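Local coordinates for hypothetical protein (Lactobacillus plantarum, PDB 2IAY), which is of unknown function but probably plays a role in amino-acid metabolism, at residues 16-27 and 102-113. Residues are numbered along the deposited sequence; the frame is centred on the assembly and turned at random. Where two conformers were deposited one is given.
Sequences TYTLSPTVKKYT and LANFIERDILTT
Strand 17-19 and strand 111-113 pair antiparallel in a small three-stranded sheet, where 17-19 is the middle strand, flanked on its other side by strand 7-8, and 111-113 is an outer one. Thr18 and Thr112 form the hydrogen-bonded pair: Thr18 N gives to Thr112 O at 2.8 Å, and Thr112 N returns a bond to Thr18 O. Past the strand, Ser20 N donates almost straight (175°) to Ile110 O.

The polar centre is the carboxylate of Asp109, in the turn that follows helix 92-107. Its chi1 of -172° swings CG away from the backbone N and points the carboxylate into the type I turn from Ser20 to Val23. Ser20 OG comes from above the carboxylate plane to donate to OD1 of Asp109 at 2.7 Å, while the same OG accepts from Thr22 N, closing an ST turn. Thr22 OG1 takes the syn lone pair of Asp109 OD2 at 2.6 Å. The bent Lys24 chain brings its NZ to a salt bridge with that same OD2, 2.9 Å away, and NZ also donates to Thr22 O. Without this carboxylate, as with an alanine here, the ammonium of Lys24 is likely to lose its salt-bridge partner, and the Ser20 and Thr22 hydroxyls the acceptor that ties their turn to the residues after the helix.

On the sheet face carrying Tyr17, Leu19 and Leu111, the phenol ring turns to the helix. Leu102 CD1 makes a CH-pi contact over one ring face of Tyr17, 4.0 Å from the centroid, and Ile106 CD1 lies at the ring edge. Met72 of strand 70-76 also touches both Tyr17 and Leu102. Beside the salt bridge, a water joins the two segments, accepting from Lys24 N at 3.0 Å and donating to Asp109 O at 2.9 Å.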
loop_
_atom_site.group_PDB
_atom_site.type_symbol
_atom_site.label_atom_id
_atom_site.label_comp_id
_atom_site.label_asym_id
_atom_site.label_seq_id
_atom_site.Cartn_x
_atom_site.Cartn_y
_atom_site.Cartn_z
ATOM N N THR A 16 -10.692 0.631 -5.824
ATOM C CA THR A 16 -9.504 0.224 -6.564
ATOM C C THR A 16 -8.549 1.424 -6.596
ATOM O O THR A 16 -8.996 2.558 -6.829
ATOM C CB THR A 16 -9.917 -0.260 -7.983
ATOM O OG1 THR A 16 -10.643 -1.484 -7.866
ATOM C CG2 THR A 16 -8.751 -0.546 -8.863
ATOM N N TYR A 17 -7.258 1.169 -6.421
ATOM C CA TYR A 17 -6.253 2.216 -6.501
ATOM C C TYR A 17 -5.486 2.035 -7.791
ATOM O O TYR A 17 -5.166 0.917 -8.195
ATOM C CB TYR A 17 -5.305 2.152 -5.279
ATOM C CG TYR A 17 -5.993 2.584 -4.034
ATOM C CD1 TYR A 17 -6.660 1.671 -3.240
ATOM C CD2 TYR A 17 -6.003 3.916 -3.658
ATOM C CE1 TYR A 17 -7.321 2.073 -2.102
ATOM C CE2 TYR A 17 -6.648 4.304 -2.512
ATOM C CZ TYR A 17 -7.329 3.377 -1.756
ATOM O OH TYR A 17 -8.001 3.752 -0.622
ATOM N N THR A 18 -5.194 3.162 -8.442
ATOM C CA THR A 18 -4.442 3.204 -9.677
ATOM C C THR A 18 -3.153 3.957 -9.484
ATOM O O THR A 18 -3.112 5.015 -8.878
ATOM C CB THR A 18 -5.291 3.924 -10.726
ATOM O OG1 THR A 18 -6.490 3.176 -10.931
ATOM C CG2 THR A 18 -4.579 4.054 -12.082
ATOM N N LEU A 19 -2.073 3.437 -10.036
ATOM C CA LEU A 19 -0.785 4.120 -9.993
ATOM C C LEU A 19 -0.844 5.329 -10.920
ATOM O O LEU A 19 -1.236 5.212 -12.046
ATOM C CB LEU A 19 0.317 3.154 -10.414
ATOM C CG LEU A 19 1.763 3.681 -10.339
ATOM C CD1 LEU A 19 2.202 3.936 -8.899
ATOM C CD2 LEU A 19 2.724 2.752 -11.037
ATOM N N SER A 20 -0.414 6.475 -10.441
ATOM C CA SER A 20 -0.393 7.649 -11.272
ATOM C C SER A 20 0.544 7.450 -12.442
ATOM O O SER A 20 1.688 7.060 -12.258
ATOM C CB SER A 20 0.044 8.883 -10.519
ATOM O OG SER A 20 0.240 9.911 -11.469
ATOM N N PRO A 21 0.106 7.822 -13.671
ATOM C CA PRO A 21 0.976 7.735 -14.831
ATOM C C PRO A 21 2.105 8.777 -14.808
ATOM O O PRO A 21 2.972 8.731 -15.665
ATOM C CB PRO A 21 0.030 7.960 -16.005
ATOM C CG PRO A 21 -1.055 8.792 -15.458
ATOM C CD PRO A 21 -1.245 8.275 -14.035
ATOM N N THR A 22 2.056 9.686 -13.841
ATOM C CA THR A 22 3.059 10.730 -13.686
ATOM C C THR A 22 3.817 10.607 -12.376
ATOM O O THR A 22 4.484 11.556 -11.963
ATOM C CB THR A 22 2.413 12.128 -13.806
ATOM O OG1 THR A 22 1.334 12.271 -12.870
ATOM C CG2 THR A 22 1.885 12.325 -15.200
ATOM N N VAL A 23 3.802 9.424 -11.766
ATOM C CA VAL A 23 4.487 9.194 -10.498
ATOM C C VAL A 23 5.989 9.493 -10.626
ATOM O O VAL A 23 6.628 9.121 -11.598
ATOM C CB VAL A 23 4.205 7.786 -9.986
ATOM C CG1 VAL A 23 4.867 6.692 -10.850
ATOM C CG2 VAL A 23 4.645 7.633 -8.549
ATOM N N LYS A 24 6.543 10.096 -9.595
ATOM C CA LYS A 24 7.927 10.557 -9.611
ATOM C C LYS A 24 8.735 9.859 -8.533
ATOM O O LYS A 24 8.342 9.764 -7.374
ATOM C CB LYS A 24 7.995 12.072 -9.404
ATOM C CG LYS A 24 7.337 12.847 -10.571
ATOM C CD LYS A 24 6.989 14.292 -10.213
ATOM C CE LYS A 24 5.706 14.789 -10.885
ATOM N NZ LYS A 24 4.537 14.112 -10.294
ATOM N N LYS A 25 9.962 9.474 -8.916
ATOM C CA LYS A 25 10.976 8.918 -8.008
ATOM C C LYS A 25 11.105 9.755 -6.748
ATOM O O LYS A 25 11.053 9.221 -5.631
ATOM C CB LYS A 25 12.345 8.885 -8.758
ATOM C CG LYS A 25 13.539 8.559 -7.890
ATOM C CD LYS A 25 14.873 8.806 -8.590
ATOM C CE LYS A 25 16.010 8.433 -7.670
ATOM N NZ LYS A 25 17.299 8.581 -8.354
ATOM N N TYR A 26 11.301 11.061 -6.896
ATOM C CA TYR A 26 11.602 11.870 -5.725
ATOM C C TYR A 26 10.374 12.002 -4.839
ATOM O O TYR A 26 10.511 12.176 -3.640
ATOM C CB TYR A 26 12.161 13.264 -6.097
ATOM C CG TYR A 26 13.503 13.211 -6.813
ATOM C CD1 TYR A 26 14.513 12.359 -6.434
ATOM C CD2 TYR A 26 13.728 14.058 -7.896
ATOM C CE1 TYR A 26 15.742 12.341 -7.165
ATOM C CE2 TYR A 26 14.877 14.088 -8.559
ATOM C CZ TYR A 26 15.863 13.239 -8.214
ATOM O OH TYR A 26 17.008 13.338 -8.979
ATOM N N THR A 27 9.181 11.979 -5.427
ATOM C CA THR A 27 7.966 12.014 -4.641
ATOM C C THR A 27 7.787 10.714 -3.843
ATOM O O THR A 27 7.444 10.737 -2.645
ATOM C CB THR A 27 6.763 12.320 -5.501
ATOM O OG1 THR A 27 7.032 13.533 -6.184
ATOM C CG2 THR A 27 5.478 12.491 -4.644
ATOM N N LEU A 102 -2.950 6.178 2.727
ATOM C CA LEU A 102 -3.146 6.285 1.286
ATOM C C LEU A 102 -3.633 7.647 0.834
ATOM O O LEU A 102 -3.366 8.048 -0.277
ATOM C CB LEU A 102 -4.052 5.170 0.778
ATOM C CG LEU A 102 -3.535 3.746 0.998
ATOM C CD1 LEU A 102 -4.484 2.709 0.402
ATOM C CD2 LEU A 102 -2.138 3.584 0.422
ATOM N N ALA A 103 -4.307 8.387 1.709
ATOM C CA ALA A 103 -4.749 9.717 1.354
ATOM C C ALA A 103 -3.554 10.596 1.038
ATOM O O ALA A 103 -3.615 11.428 0.173
ATOM C CB ALA A 103 -5.548 10.343 2.523
ATOM N N ASN A 104 -2.448 10.414 1.739
ATOM C CA ASN A 104 -1.241 11.157 1.440
ATOM C C ASN A 104 -0.703 10.827 0.022
ATOM O O ASN A 104 -0.178 11.691 -0.649
ATOM C CB ASN A 104 -0.137 10.904 2.465
ATOM C CG ASN A 104 -0.399 11.513 3.800
ATOM O OD1 ASN A 104 -1.043 12.560 3.894
ATOM N ND2 ASN A 104 0.169 10.915 4.837
ATOM N N PHE A 105 -0.815 9.550 -0.361
ATOM C CA PHE A 105 -0.387 9.140 -1.683
ATOM C C PHE A 105 -1.293 9.737 -2.767
ATOM O O PHE A 105 -0.810 10.096 -3.835
ATOM C CB PHE A 105 -0.364 7.614 -1.783
ATOM C CG PHE A 105 0.644 6.881 -0.922
ATOM C CD1 PHE A 105 1.538 7.521 -0.081
ATOM C CD2 PHE A 105 0.663 5.512 -0.983
ATOM C CE1 PHE A 105 2.404 6.767 0.704
ATOM C CE2 PHE A 105 1.560 4.772 -0.219
ATOM C CZ PHE A 105 2.403 5.409 0.659
ATOM N N ILE A 106 -2.586 9.867 -2.460
ATOM C CA ILE A 106 -3.531 10.517 -3.397
ATOM C C ILE A 106 -3.188 12.006 -3.543
ATOM O O ILE A 106 -3.120 12.540 -4.637
ATOM C CB ILE A 106 -4.964 10.335 -2.930
ATOM C CG1 ILE A 106 -5.338 8.864 -3.076
ATOM C CG2 ILE A 106 -5.889 11.210 -3.791
ATOM C CD1 ILE A 106 -6.670 8.495 -2.474
ATOM N N GLU A 107 -2.895 12.664 -2.443
ATOM C CA GLU A 107 -2.571 14.102 -2.469
ATOM C C GLU A 107 -1.244 14.461 -3.127
ATOM O O GLU A 107 -1.054 15.589 -3.576
ATOM C CB GLU A 107 -2.599 14.629 -1.043
ATOM C CG GLU A 107 -4.046 14.666 -0.484
ATOM C CD GLU A 107 -5.096 15.259 -1.441
ATOM O OE1 GLU A 107 -4.899 16.394 -1.917
ATOM O OE2 GLU A 107 -6.116 14.570 -1.736
ATOM N N ARG A 108 -0.362 13.481 -3.244
ATOM C CA ARG A 108 0.978 13.700 -3.785
ATOM C C ARG A 108 1.215 12.983 -5.119
ATOM O O ARG A 108 2.334 12.771 -5.522
ATOM C CB ARG A 108 2.036 13.369 -2.737
ATOM C CG ARG A 108 1.833 14.108 -1.413
ATOM C CD ARG A 108 2.268 15.559 -1.463
ATOM N NE ARG A 108 3.721 15.634 -1.498
ATOM C CZ ARG A 108 4.462 15.956 -2.561
ATOM N NH1 ARG A 108 3.929 16.366 -3.726
ATOM N NH2 ARG A 108 5.769 15.904 -2.442
ATOM N N ASP A 109 0.139 12.641 -5.839
ATOM C CA ASP A 109 0.271 12.116 -7.207
ATOM C C ASP A 109 1.015 10.797 -7.276
ATOM O O ASP A 109 1.793 10.570 -8.195
ATOM C CB ASP A 109 0.868 13.165 -8.178
ATOM C CG ASP A 109 0.857 12.746 -9.650
ATOM O OD1 ASP A 109 -0.135 12.166 -10.105
ATOM O OD2 ASP A 109 1.843 13.014 -10.384
ATOM N N ILE A 110 0.726 9.910 -6.321
ATOM C CA ILE A 110 1.225 8.545 -6.362
ATOM C C ILE A 110 0.131 7.578 -6.779
ATOM O O ILE A 110 0.361 6.736 -7.663
ATOM C CB ILE A 110 1.909 8.133 -5.031
ATOM C CG1 ILE A 110 3.160 9.037 -4.774
ATOM C CG2 ILE A 110 2.248 6.643 -5.029
ATOM C CD1 ILE A 110 3.713 8.963 -3.373
ATOM N N LEU A 111 -1.034 7.695 -6.143
ATOM C CA LEU A 111 -2.206 6.856 -6.440
ATOM C C LEU A 111 -3.406 7.740 -6.741
ATOM O O LEU A 111 -3.494 8.856 -6.218
ATOM C CB LEU A 111 -2.573 5.966 -5.244
ATOM C CG LEU A 111 -1.529 4.944 -4.798
ATOM C CD1 LEU A 111 -2.053 4.193 -3.556
ATOM C CD2 LEU A 111 -1.186 3.967 -5.941
ATOM N N THR A 112 -4.339 7.189 -7.496
ATOM C CA THR A 112 -5.702 7.732 -7.604
ATOM C C THR A 112 -6.697 6.619 -7.309
ATOM O O THR A 112 -6.336 5.457 -7.229
ATOM C CB THR A 112 -5.975 8.336 -8.961
ATOM O OG1 THR A 112 -5.885 7.311 -9.953
ATOM C CG2 THR A 112 -5.041 9.485 -9.247
ATOM N N THR A 113 -7.949 6.979 -7.112
ATOM C CA THR A 113 -9.013 5.986 -7.054
ATOM C C THR A 113 -10.206 6.516 -7.849
ATOM O O THR A 113 -10.214 7.654 -8.309
ATOM C CB THR A 113 -9.328 5.585 -5.568
ATOM O OG1 THR A 113 -10.261 4.509 -5.502
ATOM C CG2 THR A 113 -9.856 6.734 -4.770
HETATM O O HOH W 1 4.476 11.630 -8.066
HETATM O O HOH W 2 7.045 16.707 -4.829
#